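Local coordinates for uncharacterized protein (Bacteroides ovatus, PDB 4IRT) that is of unknown function but is a putative neuraminidase of the BNR-repeat beta-propeller type, and so may release sialic acid from glycans, at residues H5-K11 with Q401-E407; Y13-V18 with V69-I75; R24-L28 with L380-V384; Y328-D332 with V362-P367. All blocks are in the same frame, centred on the assembly; numbering follows the deposited sequence. Where two conformers were deposited one is given.

Interaction 1 of 4, residues H5-K11 with Q401-E407; sequences HLVEVGK and QMIYVLE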
loop_
_atom_site.group_PDB
_atom_site.type_symbol
_atom_site.label_atom_id
_atom_site.label_comp_id
_atom_site.label_asym_id
_atom_site.label_seq_id
_atom_site.Cartn_x
_atom_site.Cartn_y
_atom_site.Cartn_z
ATOM N N HIS A 5 21.638 4.982 3.625
ATOM C CA HIS A 5 21.662 6.428 3.484
ATOM C C HIS A 5 20.292 7.085 3.656
ATOM O O HIS A 5 19.329 6.768 2.962
ATOM C CB HIS A 5 22.258 6.794 2.129
ATOM C CG HIS A 5 22.542 8.247 1.984
ATOM N ND1 HIS A 5 23.528 8.881 2.708
ATOM C CD2 HIS A 5 21.969 9.197 1.211
ATOM C CE1 HIS A 5 23.556 10.162 2.383
ATOM N NE2 HIS A 5 22.626 10.376 1.468
ATOM N N LEU A 6 20.226 8.015 4.587
ATOM C CA LEU A 6 19.000 8.730 4.884
ATOM C C LEU A 6 19.080 10.150 4.346
ATOM O O LEU A 6 20.044 10.873 4.605
ATOM C CB LEU A 6 18.792 8.798 6.391
ATOM C CG LEU A 6 18.415 7.542 7.176
ATOM C CD1 LEU A 6 18.585 7.854 8.670
ATOM C CD2 LEU A 6 17.017 7.094 6.863
ATOM N N VAL A 7 18.065 10.528 3.577
ATOM C CA VAL A 7 17.979 11.836 2.989
ATOM C C VAL A 7 16.881 12.616 3.722
ATOM O O VAL A 7 15.696 12.232 3.703
ATOM C CB VAL A 7 17.630 11.740 1.507
ATOM C CG1 VAL A 7 17.518 13.141 0.942
ATOM C CG2 VAL A 7 18.680 10.911 0.780
ATOM N N GLU A 8 17.264 13.672 4.415
ATOM C CA GLU A 8 16.266 14.469 5.115
ATOM C C GLU A 8 15.297 15.124 4.133
ATOM O O GLU A 8 15.711 15.626 3.063
ATOM C CB GLU A 8 16.925 15.537 5.956
ATOM C CG GLU A 8 17.621 15.033 7.195
ATOM C CD GLU A 8 18.103 16.166 8.095
ATOM O OE1 GLU A 8 18.104 17.320 7.651
ATOM O OE2 GLU A 8 18.478 15.891 9.246
ATOM N N VAL A 9 14.013 15.113 4.506
ATOM C CA VAL A 9 12.992 15.840 3.789
ATOM C C VAL A 9 12.525 17.040 4.619
ATOM O O VAL A 9 12.850 18.212 4.319
ATOM C CB VAL A 9 11.788 14.938 3.441
ATOM C CG1 VAL A 9 10.749 15.745 2.687
ATOM C CG2 VAL A 9 12.223 13.724 2.655
ATOM N N GLY A 10 11.804 16.747 5.693
ATOM C CA GLY A 10 11.300 17.772 6.594
ATOM C C GLY A 10 10.519 17.147 7.740
ATOM O O GLY A 10 10.124 16.011 7.666
ATOM N N LYS A 11 10.290 17.907 8.798
ATOM C CA LYS A 11 9.556 17.389 9.933
ATOM C C LYS A 11 8.078 17.286 9.588
ATOM O O LYS A 11 7.534 18.137 8.869
ATOM C CB LYS A 11 9.778 18.271 11.146
ATOM C CG LYS A 11 11.207 18.174 11.643
ATOM C CD LYS A 11 11.457 18.961 12.909
ATOM C CE LYS A 11 12.856 18.646 13.452
ATOM N NZ LYS A 11 13.187 19.341 14.743
ATOM N N GLN A 401 8.541 14.655 14.025
ATOM C CA GLN A 401 9.805 13.965 13.756
ATOM C C GLN A 401 10.187 14.068 12.267
ATOM O O GLN A 401 9.324 14.196 11.354
ATOM C CB GLN A 401 9.731 12.481 14.205
ATOM C CG GLN A 401 9.324 12.288 15.674
ATOM C CD GLN A 401 10.332 12.879 16.662
ATOM O OE1 GLN A 401 10.033 13.833 17.451
ATOM N NE2 GLN A 401 11.535 12.389 16.589
HETATM N N MSE A 402 11.484 14.009 12.011
HETATM C CA MSE A 402 11.994 14.170 10.638
HETATM C C MSE A 402 11.509 13.068 9.754
HETATM O O MSE A 402 11.536 11.911 10.139
HETATM C CB MSE A 402 13.515 14.147 10.716
HETATM C CG MSE A 402 14.214 14.255 9.380
HETATM SE SE MSE A 402 13.865 15.932 8.487
HETATM C CE MSE A 402 14.859 17.072 9.732
ATOM N N ILE A 403 11.058 13.439 8.556
ATOM C CA ILE A 403 10.767 12.486 7.474
ATOM C C ILE A 403 12.029 12.366 6.623
ATOM O O ILE A 403 12.708 13.376 6.312
ATOM C CB ILE A 403 9.596 12.944 6.610
ATOM C CG1 ILE A 403 8.297 12.919 7.437
ATOM C CG2 ILE A 403 9.438 12.067 5.390
ATOM C CD1 ILE A 403 7.208 13.792 6.833
ATOM N N TYR A 404 12.376 11.128 6.315
ATOM C CA TYR A 404 13.504 10.831 5.417
ATOM C C TYR A 404 13.072 10.017 4.230
ATOM O O TYR A 404 12.089 9.250 4.306
ATOM C CB TYR A 404 14.526 9.966 6.130
ATOM C CG TYR A 404 15.030 10.497 7.448
ATOM C CD1 TYR A 404 14.376 10.201 8.632
ATOM C CD2 TYR A 404 16.186 11.261 7.509
ATOM C CE1 TYR A 404 14.852 10.686 9.850
ATOM C CE2 TYR A 404 16.685 11.739 8.711
ATOM C CZ TYR A 404 16.013 11.436 9.880
ATOM O OH TYR A 404 16.493 11.924 11.065
ATOM N N VAL A 405 13.839 10.104 3.147
ATOM C CA VAL A 405 13.829 9.016 2.191
ATOM C C VAL A 405 15.053 8.153 2.494
ATOM O O VAL A 405 16.203 8.639 2.477
ATOM C CB VAL A 405 13.826 9.524 0.738
ATOM C CG1 VAL A 405 13.977 8.357 -0.225
ATOM C CG2 VAL A 405 12.563 10.311 0.462
ATOM N N LEU A 406 14.803 6.890 2.796
ATOM C CA LEU A 406 15.866 5.957 3.033
ATOM C C LEU A 406 16.201 5.275 1.713
ATOM O O LEU A 406 15.368 4.534 1.121
ATOM C CB LEU A 406 15.458 4.962 4.120
ATOM C CG LEU A 406 16.579 4.121 4.753
ATOM C CD1 LEU A 406 16.057 3.387 5.979
ATOM C CD2 LEU A 406 17.126 3.106 3.769
ATOM N N GLU A 407 17.407 5.560 1.241
ATOM C CA GLU A 407 17.911 5.018 -0.016
ATOM C C GLU A 407 18.664 3.739 0.336
ATOM O O GLU A 407 19.752 3.773 0.901
ATOM C CB GLU A 407 18.828 6.040 -0.691
ATOM C CG GLU A 407 18.164 7.390 -0.937
ATOM C CD GLU A 407 19.034 8.383 -1.705
ATOM O OE1 GLU A 407 20.282 8.373 -1.535
ATOM O OE2 GLU A 407 18.461 9.177 -2.480
HETATM O O HOH W 1 17.314 14.401 11.370
#
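The side chain of L6 lies against the ring of Y404. Its CD1 sits over one ring face, and L6 CB is 3.8 Å from Y404 CD2. L6 CD2 also meets L406 CG at 3.7 Å. The two strands run antiparallel. E407 N donates to H5 O at 2.8 Å. V7 N to V405 O and V405 N to V7 O, each 2.9 Å, close the hydrogen-bonded V7-V405 pair. Further on, V9 and G10 both face I403, a classic beta bulge: V9 N bonds to I403 O (2.8 Å) and I403 N to G10 O (2.9 Å). The bulge points V9 toward the partner strand, with V9 CG2 4.1 Å from V405 CG2. Selenomethionine M402 packs here, its SE 3.6 Å from G10 N. A water joins E8 OE2 (2.8 Å) to Y404 OH (2.6 Å). At the other end H5 and E407 touch, but their polar ends bond to E56 and R51. An N-terminal strand thus completes the sheet of the C-terminal strands, the Velcro closure of a beta propeller. Closure therefore rests on backbone bonds, with V7, I403 and V405 buried on one face and E8 and Y404 meeting water on the other.

Interaction 2 of 4, residues Y13-V18 with V69-I75; sequences YSCTSV and VKDAHNI
Two irregular loops meet, and V18 is the main bump. Segment 13-18 lies between strands 5-12 and 28-31, segment 69-75 before strand 76-80: two inter-strand loops of a probable beta propeller pack together. Their CA atoms come closest at V18 and A72, 4.0 Å apart. Segment 13-18 is extended at Y13 and T16 only; S14, C15, S17 and V18 turn back toward helical or bridge values. Segment 69-75 folds through a type I turn, D71 to N74 (N74 N to D71 O 2.9 Å). D71 OD1 takes H73 N (2.9 Å), an Asx turn. An inverse gamma turn at N74 follows (I75 N to H73 O 2.8 Å). V18 (chi1 p) fills the hollow this makes: CG1 is 4.0 Å from V69 CB, while CG2 is 3.7 Å from N74 O and 4.2 Å from I75 CG2. V69 (chi1 m) presses on Y13 (chi1 t): its CG2 lies 3.5 Å from the Y13 ring centroid, a CH-pi contact. T16 (chi1 p) donates OG1 to V69 O at 2.7 Å and accepts V18 N at 3.3 Å, an ST turn. The chemistry implies an apolar plug fixed by one buried hydroxyl-to-carbonyl bond, with water bridging Y13 OH and K70 NZ.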
loop_
_atom_site.group_PDB
_atom_site.type_symbol
_atom_site.label_atom_id
_atom_site.label_comp_id
_atom_site.label_asym_id
_atom_site.label_seq_id
_atom_site.Cartn_x
_atom_site.Cartn_y
_atom_site.Cartn_z
ATOM N N TYR A 13 3.996 15.597 11.059
ATOM C CA TYR A 13 3.186 15.142 12.181
ATOM C C TYR A 13 3.580 13.737 12.628
ATOM O O TYR A 13 3.699 12.868 11.781
ATOM C CB TYR A 13 1.735 15.086 11.746
ATOM C CG TYR A 13 0.751 14.903 12.860
ATOM C CD1 TYR A 13 0.521 15.912 13.786
ATOM C CD2 TYR A 13 0.010 13.725 12.967
ATOM C CE1 TYR A 13 -0.403 15.751 14.813
ATOM C CE2 TYR A 13 -0.924 13.560 13.989
ATOM C CZ TYR A 13 -1.121 14.578 14.902
ATOM O OH TYR A 13 -2.059 14.418 15.891
ATOM N N SER A 14 3.734 13.529 13.943
ATOM C CA SER A 14 4.117 12.229 14.506
ATOM C C SER A 14 3.212 11.706 15.622
ATOM O O SER A 14 3.477 10.639 16.202
ATOM C CB SER A 14 5.582 12.289 15.017
ATOM O OG SER A 14 6.489 12.388 13.929
ATOM N N CYS A 15 2.143 12.424 15.948
ATOM C CA CYS A 15 1.327 12.025 17.098
ATOM C C CYS A 15 0.436 10.816 16.803
ATOM O O CYS A 15 -0.004 10.130 17.735
ATOM C CB CYS A 15 0.467 13.185 17.589
ATOM S SG CYS A 15 1.404 14.606 18.221
ATOM N N THR A 16 0.143 10.597 15.518
ATOM C CA THR A 16 -0.449 9.373 15.021
ATOM C C THR A 16 0.412 8.861 13.859
ATOM O O THR A 16 1.331 9.535 13.430
ATOM C CB THR A 16 -1.884 9.566 14.470
ATOM O OG1 THR A 16 -1.807 10.273 13.219
ATOM C CG2 THR A 16 -2.789 10.296 15.468
ATOM N N SER A 17 0.078 7.681 13.340
ATOM C CA SER A 17 0.793 7.048 12.222
ATOM C C SER A 17 0.242 7.422 10.843
ATOM O O SER A 17 0.545 6.757 9.874
ATOM C CB SER A 17 0.737 5.517 12.362
ATOM O OG SER A 17 -0.598 5.066 12.503
ATOM N N VAL A 18 -0.542 8.500 10.756
ATOM C CA VAL A 18 -1.184 8.892 9.508
ATOM C C VAL A 18 -0.224 9.035 8.319
ATOM O O VAL A 18 -0.572 8.688 7.165
ATOM C CB VAL A 18 -2.098 10.143 9.700
ATOM C CG1 VAL A 18 -1.286 11.410 9.890
ATOM C CG2 VAL A 18 -3.068 10.270 8.526
ATOM N N VAL A 69 -5.509 14.738 10.967
ATOM C CA VAL A 69 -4.347 13.915 11.269
ATOM C C VAL A 69 -4.464 13.108 12.574
ATOM O O VAL A 69 -3.797 12.096 12.727
ATOM C CB VAL A 69 -3.041 14.756 11.268
ATOM C CG1 VAL A 69 -2.763 15.291 9.858
ATOM C CG2 VAL A 69 -3.113 15.907 12.253
ATOM N N LYS A 70 -5.350 13.516 13.487
ATOM C CA LYS A 70 -5.669 12.692 14.664
ATOM C C LYS A 70 -6.320 11.351 14.358
ATOM O O LYS A 70 -6.327 10.474 15.222
ATOM C CB LYS A 70 -6.553 13.489 15.642
ATOM C CG LYS A 70 -5.787 14.591 16.315
ATOM C CD LYS A 70 -6.652 15.322 17.309
ATOM C CE LYS A 70 -6.039 16.655 17.718
ATOM N NZ LYS A 70 -4.938 16.430 18.688
ATOM N N ASP A 71 -6.834 11.165 13.140
ATOM C CA ASP A 71 -7.335 9.870 12.659
ATOM C C ASP A 71 -6.340 9.278 11.660
ATOM O O ASP A 71 -6.226 9.731 10.505
ATOM C CB ASP A 71 -8.717 10.042 12.012
ATOM C CG ASP A 71 -9.412 8.737 11.759
ATOM O OD1 ASP A 71 -8.739 7.719 11.508
ATOM O OD2 ASP A 71 -10.668 8.727 11.752
ATOM N N ALA A 72 -5.613 8.261 12.095
ATOM C CA ALA A 72 -4.599 7.613 11.249
ATOM C C ALA A 72 -5.146 6.948 10.011
ATOM O O ALA A 72 -4.364 6.515 9.165
ATOM C CB ALA A 72 -3.798 6.595 12.075
ATOM N N HIS A 73 -6.473 6.807 9.887
ATOM C CA HIS A 73 -7.049 6.343 8.631
ATOM C C HIS A 73 -6.905 7.326 7.486
ATOM O O HIS A 73 -6.932 6.929 6.302
ATOM C CB HIS A 73 -8.536 6.038 8.771
ATOM C CG HIS A 73 -8.818 4.874 9.667
ATOM N ND1 HIS A 73 -8.926 4.997 11.032
ATOM C CD2 HIS A 73 -8.987 3.560 9.391
ATOM C CE1 HIS A 73 -9.141 3.803 11.561
ATOM N NE2 HIS A 73 -9.212 2.920 10.583
ATOM N N ASN A 74 -6.804 8.602 7.849
ATOM C CA ASN A 74 -7.055 9.712 6.934
ATOM C C ASN A 74 -5.829 10.089 6.050
ATOM O O ASN A 74 -5.454 11.265 5.896
ATOM C CB ASN A 74 -7.558 10.919 7.719
ATOM C CG ASN A 74 -8.976 10.745 8.234
ATOM O OD1 ASN A 74 -9.329 9.695 8.802
ATOM N ND2 ASN A 74 -9.791 11.778 8.063
ATOM N N ILE A 75 -5.238 9.054 5.462
ATOM C CA ILE A 75 -3.966 9.173 4.745
ATOM C C ILE A 75 -4.034 9.941 3.429
ATOM O O ILE A 75 -5.115 10.186 2.878
ATOM C CB ILE A 75 -3.373 7.776 4.483
ATOM C CG1 ILE A 75 -4.313 6.948 3.584
ATOM C CG2 ILE A 75 -3.132 7.080 5.809
ATOM C CD1 ILE A 75 -3.851 6.873 2.165
HETATM O O HOH W 2 -2.098 16.256 17.619
#

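Interaction 3 of 4, residues R24-L28 with L380-V384; sequences RNNSL and LHLFV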
loop_
_atom_site.group_PDB
_atom_site.type_symbol
_atom_site.label_atom_id
_atom_site.label_comp_id
_atom_site.label_asym_id
_atom_site.label_seq_id
_atom_site.Cartn_x
_atom_site.Cartn_y
_atom_site.Cartn_z
ATOM N N ARG A 24 -0.500 3.701 2.156
ATOM C CA ARG A 24 -0.237 4.893 1.368
ATOM C C ARG A 24 0.266 4.481 -0.014
ATOM O O ARG A 24 1.353 3.928 -0.158
ATOM C CB ARG A 24 0.768 5.777 2.102
ATOM C CG ARG A 24 0.234 6.285 3.445
ATOM C CD ARG A 24 0.965 7.537 3.974
ATOM N NE ARG A 24 0.918 8.625 3.002
ATOM C CZ ARG A 24 1.799 9.618 2.860
ATOM N NH1 ARG A 24 2.801 9.828 3.733
ATOM N NH2 ARG A 24 1.639 10.485 1.857
ATOM N N ASN A 25 -0.544 4.735 -1.031
ATOM C CA ASN A 25 -0.271 4.282 -2.394
ATOM C C ASN A 25 -0.456 5.460 -3.333
ATOM O O ASN A 25 -1.522 5.572 -3.980
ATOM C CB ASN A 25 -1.232 3.123 -2.759
ATOM C CG ASN A 25 -0.802 1.795 -2.119
ATOM O OD1 ASN A 25 0.233 1.241 -2.467
ATOM N ND2 ASN A 25 -1.561 1.320 -1.180
ATOM N N ASN A 26 0.530 6.368 -3.437
ATOM C CA ASN A 26 1.863 6.330 -2.836
ATOM C C ASN A 26 2.134 7.522 -1.918
ATOM O O ASN A 26 1.484 8.600 -1.991
ATOM C CB ASN A 26 2.907 6.422 -3.946
ATOM C CG ASN A 26 3.099 5.125 -4.678
ATOM O OD1 ASN A 26 2.198 4.272 -4.746
ATOM N ND2 ASN A 26 4.277 4.970 -5.263
ATOM N N SER A 27 3.061 7.319 -1.004
ATOM C CA SER A 27 3.626 8.427 -0.251
ATOM C C SER A 27 4.791 9.057 -1.006
ATOM O O SER A 27 5.099 10.222 -0.809
ATOM C CB SER A 27 4.122 7.918 1.104
ATOM O OG SER A 27 5.101 6.903 0.943
ATOM N N LEU A 28 5.428 8.260 -1.854
ATOM C CA LEU A 28 6.695 8.603 -2.523
ATOM C C LEU A 28 6.665 7.981 -3.922
ATOM O O LEU A 28 6.304 6.804 -4.092
ATOM C CB LEU A 28 7.833 8.001 -1.707
ATOM C CG LEU A 28 9.307 8.262 -2.003
ATOM C CD1 LEU A 28 9.638 9.718 -1.735
ATOM C CD2 LEU A 28 10.156 7.342 -1.126
ATOM N N LEU A 380 15.466 0.916 -4.244
ATOM C CA LEU A 380 14.445 0.856 -3.190
ATOM C C LEU A 380 14.598 2.046 -2.268
ATOM O O LEU A 380 15.582 2.131 -1.487
ATOM C CB LEU A 380 14.565 -0.436 -2.367
ATOM C CG LEU A 380 13.565 -0.689 -1.240
ATOM C CD1 LEU A 380 12.151 -0.681 -1.819
ATOM C CD2 LEU A 380 13.871 -2.011 -0.546
ATOM N N HIS A 381 13.645 2.948 -2.367
ATOM C CA HIS A 381 13.581 4.134 -1.523
ATOM C C HIS A 381 12.343 4.005 -0.678
ATOM O O HIS A 381 11.250 3.714 -1.198
ATOM C CB HIS A 381 13.521 5.399 -2.367
ATOM C CG HIS A 381 14.821 5.755 -3.028
ATOM N ND1 HIS A 381 15.036 6.990 -3.596
ATOM C CD2 HIS A 381 15.968 5.047 -3.228
ATOM C CE1 HIS A 381 16.253 7.036 -4.119
ATOM N NE2 HIS A 381 16.840 5.866 -3.915
ATOM N N LEU A 382 12.540 4.182 0.620
ATOM C CA LEU A 382 11.483 4.092 1.614
ATOM C C LEU A 382 11.180 5.449 2.240
ATOM O O LEU A 382 12.094 6.237 2.564
ATOM C CB LEU A 382 11.902 3.114 2.718
ATOM C CG LEU A 382 12.216 1.673 2.338
ATOM C CD1 LEU A 382 12.844 0.900 3.487
ATOM C CD2 LEU A 382 10.925 0.997 1.912
ATOM N N PHE A 383 9.888 5.675 2.479
ATOM C CA PHE A 383 9.381 6.766 3.309
ATOM C C PHE A 383 9.571 6.365 4.772
ATOM O O PHE A 383 8.934 5.425 5.259
ATOM C CB PHE A 383 7.886 7.012 3.011
ATOM C CG PHE A 383 7.289 8.244 3.700
ATOM C CD1 PHE A 383 7.078 8.270 5.086
ATOM C CD2 PHE A 383 6.933 9.373 2.973
ATOM C CE1 PHE A 383 6.534 9.402 5.728
ATOM C CE2 PHE A 383 6.379 10.484 3.599
ATOM C CZ PHE A 383 6.185 10.521 4.986
ATOM N N VAL A 384 10.424 7.082 5.484
ATOM C CA VAL A 384 10.788 6.715 6.858
ATOM C C VAL A 384 10.558 7.917 7.786
ATOM O O VAL A 384 11.079 8.990 7.553
ATOM C CB VAL A 384 12.246 6.254 6.918
ATOM C CG1 VAL A 384 12.701 6.031 8.355
ATOM C CG2 VAL A 384 12.399 4.957 6.133
#
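This is a buried side-chain contact between the run leading into strand 28-31 and strand 381-385, its centre about 9 Å from the centre of the chain. The two segments share no hydrogen bond. Instead F383 (chi1 t) fills the gap. R24 NH1 lies over one face of its ring, 3.6 Å from F383 CE2. R24 CZ is 5.2 Å from the ring centroid, so any cation-pi attraction is at most weak. The guanidinium is held chiefly by carbonyl oxygens of N19, S38 and I76. S27 OG is 3.5 Å from F383 CB and bonds to S368. L28 reaches further along the strand, with CD2 3.8 Å from H381 O and 4.1 Å from H381 CB. A cis peptide precedes N26, whose ND2 bonds to L28 O at 3.0 Å. F383 also packs on I37, Y39 and I403, so it sits between two sheets. This arrangement fits the interface between the first and last blades of a beta propeller, where side chains from neighbouring sheets fill the space between them.

Interaction 4 of 4, residues Y328-D332 with V362-P367; sequences YIFRD and VDAWEP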
loop_
_atom_site.group_PDB
_atom_site.type_symbol
_atom_site.label_atom_id
_atom_site.label_comp_id
_atom_site.label_asym_id
_atom_site.label_seq_id
_atom_site.Cartn_x
_atom_site.Cartn_y
_atom_site.Cartn_z
ATOM N N TYR A 328 12.283 -7.728 1.817
ATOM C CA TYR A 328 11.063 -7.731 2.629
ATOM C C TYR A 328 11.246 -6.759 3.791
ATOM O O TYR A 328 12.076 -6.966 4.683
ATOM C CB TYR A 328 10.853 -9.152 3.122
ATOM C CG TYR A 328 9.504 -9.503 3.721
ATOM C CD1 TYR A 328 9.154 -9.072 4.995
ATOM C CD2 TYR A 328 8.608 -10.339 3.034
ATOM C CE1 TYR A 328 7.955 -9.409 5.552
ATOM C CE2 TYR A 328 7.395 -10.681 3.590
ATOM C CZ TYR A 328 7.075 -10.202 4.842
ATOM O OH TYR A 328 5.879 -10.588 5.406
ATOM N N ILE A 329 10.473 -5.670 3.764
ATOM C CA ILE A 329 10.634 -4.559 4.682
ATOM C C ILE A 329 9.571 -4.615 5.794
ATOM O O ILE A 329 8.371 -4.827 5.519
ATOM C CB ILE A 329 10.557 -3.214 3.950
ATOM C CG1 ILE A 329 11.501 -3.181 2.744
ATOM C CG2 ILE A 329 10.893 -2.081 4.903
ATOM C CD1 ILE A 329 12.971 -3.339 3.101
ATOM N N PHE A 330 10.030 -4.521 7.040
ATOM C CA PHE A 330 9.176 -4.632 8.189
ATOM C C PHE A 330 9.676 -3.803 9.384
ATOM O O PHE A 330 10.631 -3.053 9.269
ATOM C CB PHE A 330 8.996 -6.096 8.562
ATOM C CG PHE A 330 10.209 -6.758 9.140
ATOM C CD1 PHE A 330 11.228 -7.233 8.318
ATOM C CD2 PHE A 330 10.300 -6.999 10.516
ATOM C CE1 PHE A 330 12.303 -7.926 8.852
ATOM C CE2 PHE A 330 11.392 -7.657 11.045
ATOM C CZ PHE A 330 12.408 -8.104 10.214
ATOM N N ARG A 331 8.959 -3.909 10.490
ATOM C CA ARG A 331 9.345 -3.236 11.738
ATOM C C ARG A 331 8.808 -4.093 12.858
ATOM O O ARG A 331 7.631 -4.470 12.846
ATOM C CB ARG A 331 8.774 -1.821 11.735
ATOM C CG ARG A 331 8.865 -1.025 13.044
ATOM C CD ARG A 331 7.723 -1.313 13.998
ATOM N NE ARG A 331 6.465 -0.841 13.453
ATOM C CZ ARG A 331 5.256 -1.151 13.910
ATOM N NH1 ARG A 331 5.074 -1.990 14.933
ATOM N NH2 ARG A 331 4.213 -0.587 13.339
ATOM N N ASP A 332 9.638 -4.352 13.864
ATOM C CA ASP A 332 9.295 -5.320 14.914
ATOM C C ASP A 332 9.792 -4.826 16.269
ATOM O O ASP A 332 10.970 -4.498 16.423
ATOM C CB ASP A 332 9.920 -6.677 14.536
ATOM C CG ASP A 332 9.384 -7.876 15.355
ATOM O OD1 ASP A 332 8.954 -7.735 16.526
ATOM O OD2 ASP A 332 9.479 -9.004 14.797
ATOM N N VAL A 362 11.432 3.674 14.927
ATOM C CA VAL A 362 10.402 4.448 14.238
ATOM C C VAL A 362 9.006 4.134 14.779
ATOM O O VAL A 362 8.002 4.566 14.204
ATOM C CB VAL A 362 10.453 4.237 12.704
ATOM C CG1 VAL A 362 11.626 4.990 12.101
ATOM C CG2 VAL A 362 10.511 2.749 12.330
ATOM N N ASP A 363 8.977 3.389 15.894
ATOM C CA ASP A 363 7.782 3.030 16.652
ATOM C C ASP A 363 6.604 2.504 15.802
ATOM O O ASP A 363 6.655 1.371 15.335
ATOM C CB ASP A 363 7.378 4.187 17.570
ATOM C CG ASP A 363 6.299 3.805 18.574
ATOM O OD1 ASP A 363 6.143 2.616 18.911
ATOM O OD2 ASP A 363 5.613 4.691 19.056
ATOM N N ALA A 364 5.580 3.325 15.568
ATOM C CA ALA A 364 4.339 2.855 14.884
ATOM C C ALA A 364 4.416 2.858 13.361
ATOM O O ALA A 364 3.452 2.484 12.683
ATOM C CB ALA A 364 3.170 3.700 15.334
ATOM N N TRP A 365 5.537 3.309 12.828
ATOM C CA TRP A 365 5.786 3.324 11.388
ATOM C C TRP A 365 5.487 1.965 10.728
ATOM O O TRP A 365 5.782 0.897 11.300
ATOM C CB TRP A 365 7.254 3.681 11.142
ATOM C CG TRP A 365 7.769 3.582 9.724
ATOM C CD1 TRP A 365 7.808 4.588 8.829
ATOM C CD2 TRP A 365 8.401 2.461 9.087
ATOM N NE1 TRP A 365 8.368 4.178 7.669
ATOM C CE2 TRP A 365 8.750 2.872 7.793
ATOM C CE3 TRP A 365 8.662 1.139 9.462
ATOM C CZ2 TRP A 365 9.378 2.035 6.886
ATOM C CZ3 TRP A 365 9.280 0.299 8.545
ATOM C CH2 TRP A 365 9.651 0.763 7.285
ATOM N N GLU A 366 4.843 2.048 9.563
ATOM C CA GLU A 366 4.823 0.981 8.609
ATOM C C GLU A 366 5.450 1.443 7.306
ATOM O O GLU A 366 5.418 2.634 6.965
ATOM C CB GLU A 366 3.405 0.487 8.355
ATOM C CG GLU A 366 2.606 0.070 9.578
ATOM C CD GLU A 366 1.242 -0.470 9.193
ATOM O OE1 GLU A 366 0.442 0.277 8.578
ATOM O OE2 GLU A 366 0.950 -1.627 9.541
ATOM N N PRO A 367 5.997 0.505 6.525
ATOM C CA PRO A 367 6.629 0.901 5.267
ATOM C C PRO A 367 5.708 1.300 4.137
ATOM O O PRO A 367 4.613 0.734 3.971
ATOM C CB PRO A 367 7.387 -0.355 4.824
ATOM C CG PRO A 367 6.679 -1.485 5.541
ATOM C CD PRO A 367 6.151 -0.933 6.816
HETATM O O HOH W 3 6.790 -1.456 17.294
#
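I329 is the first residue of 328-332 to touch the other segment. Its CG2 packs on W365 CH2 and on P367 CB, both at 3.9 Å, while I329 O is 3.7 Å from P367 CG. F330 points its side chain away and meets the segment by its backbone: F330 O lies near the edge of the W365 ring, 3.7 Å from CZ3. R331 CB packs at 3.7 Å on W365 CE3, and CG is 4.2 Å from V362 CG2. Its guanidinium holds one acceptor with two donors: NE bonds to W365 O at 2.9 Å and NH2 to the same oxygen at 3.0 Å. One face of the guanidinium covers A364 CA and D363 O, which belong to a type II' turn from V362 to W365 closed by W365 N to V362 O at 3.1 Å. R331 thus bonds to the carbonyl that ends the turn. R331 NH1 bonds to I312 O. W365 NE1 is turned to F383 O, and E366 is paired with R316. Segment 362-367 follows 353-356, an outermost strand of this blade, and runs on to helix 371-377, ahead of strand 381-385 of the next blade, consistent with a blade-to-blade connection in a beta propeller.

Interaction 1 closes the chain: the other three contacts lie between its two segments in sequence. Interactions 2 and 3 alternate along the chain, and interaction 4 is nested inside interaction 3. Interactions 1 and 3 share a sheet, in which 381-385 and 401-407 are neighbours, and their centres are 11 Å apart. Interaction 4 follows at 12 Å from interaction 3, joined by W365 NE1 bonded to F383 O at 2.8 Å. Interaction 2 lies 15 to 18 Å from the others and touches interaction 1 through Q401 N and S14 OG, 3.1 Å apart. Interactions 1 and 3 tie the N-terminal run to the last blade, consistent with closure of a beta-propeller ring; interaction 2 joins it to the 69-75 loop, and interaction 4 packs the 362-367 loop on strand 325-330.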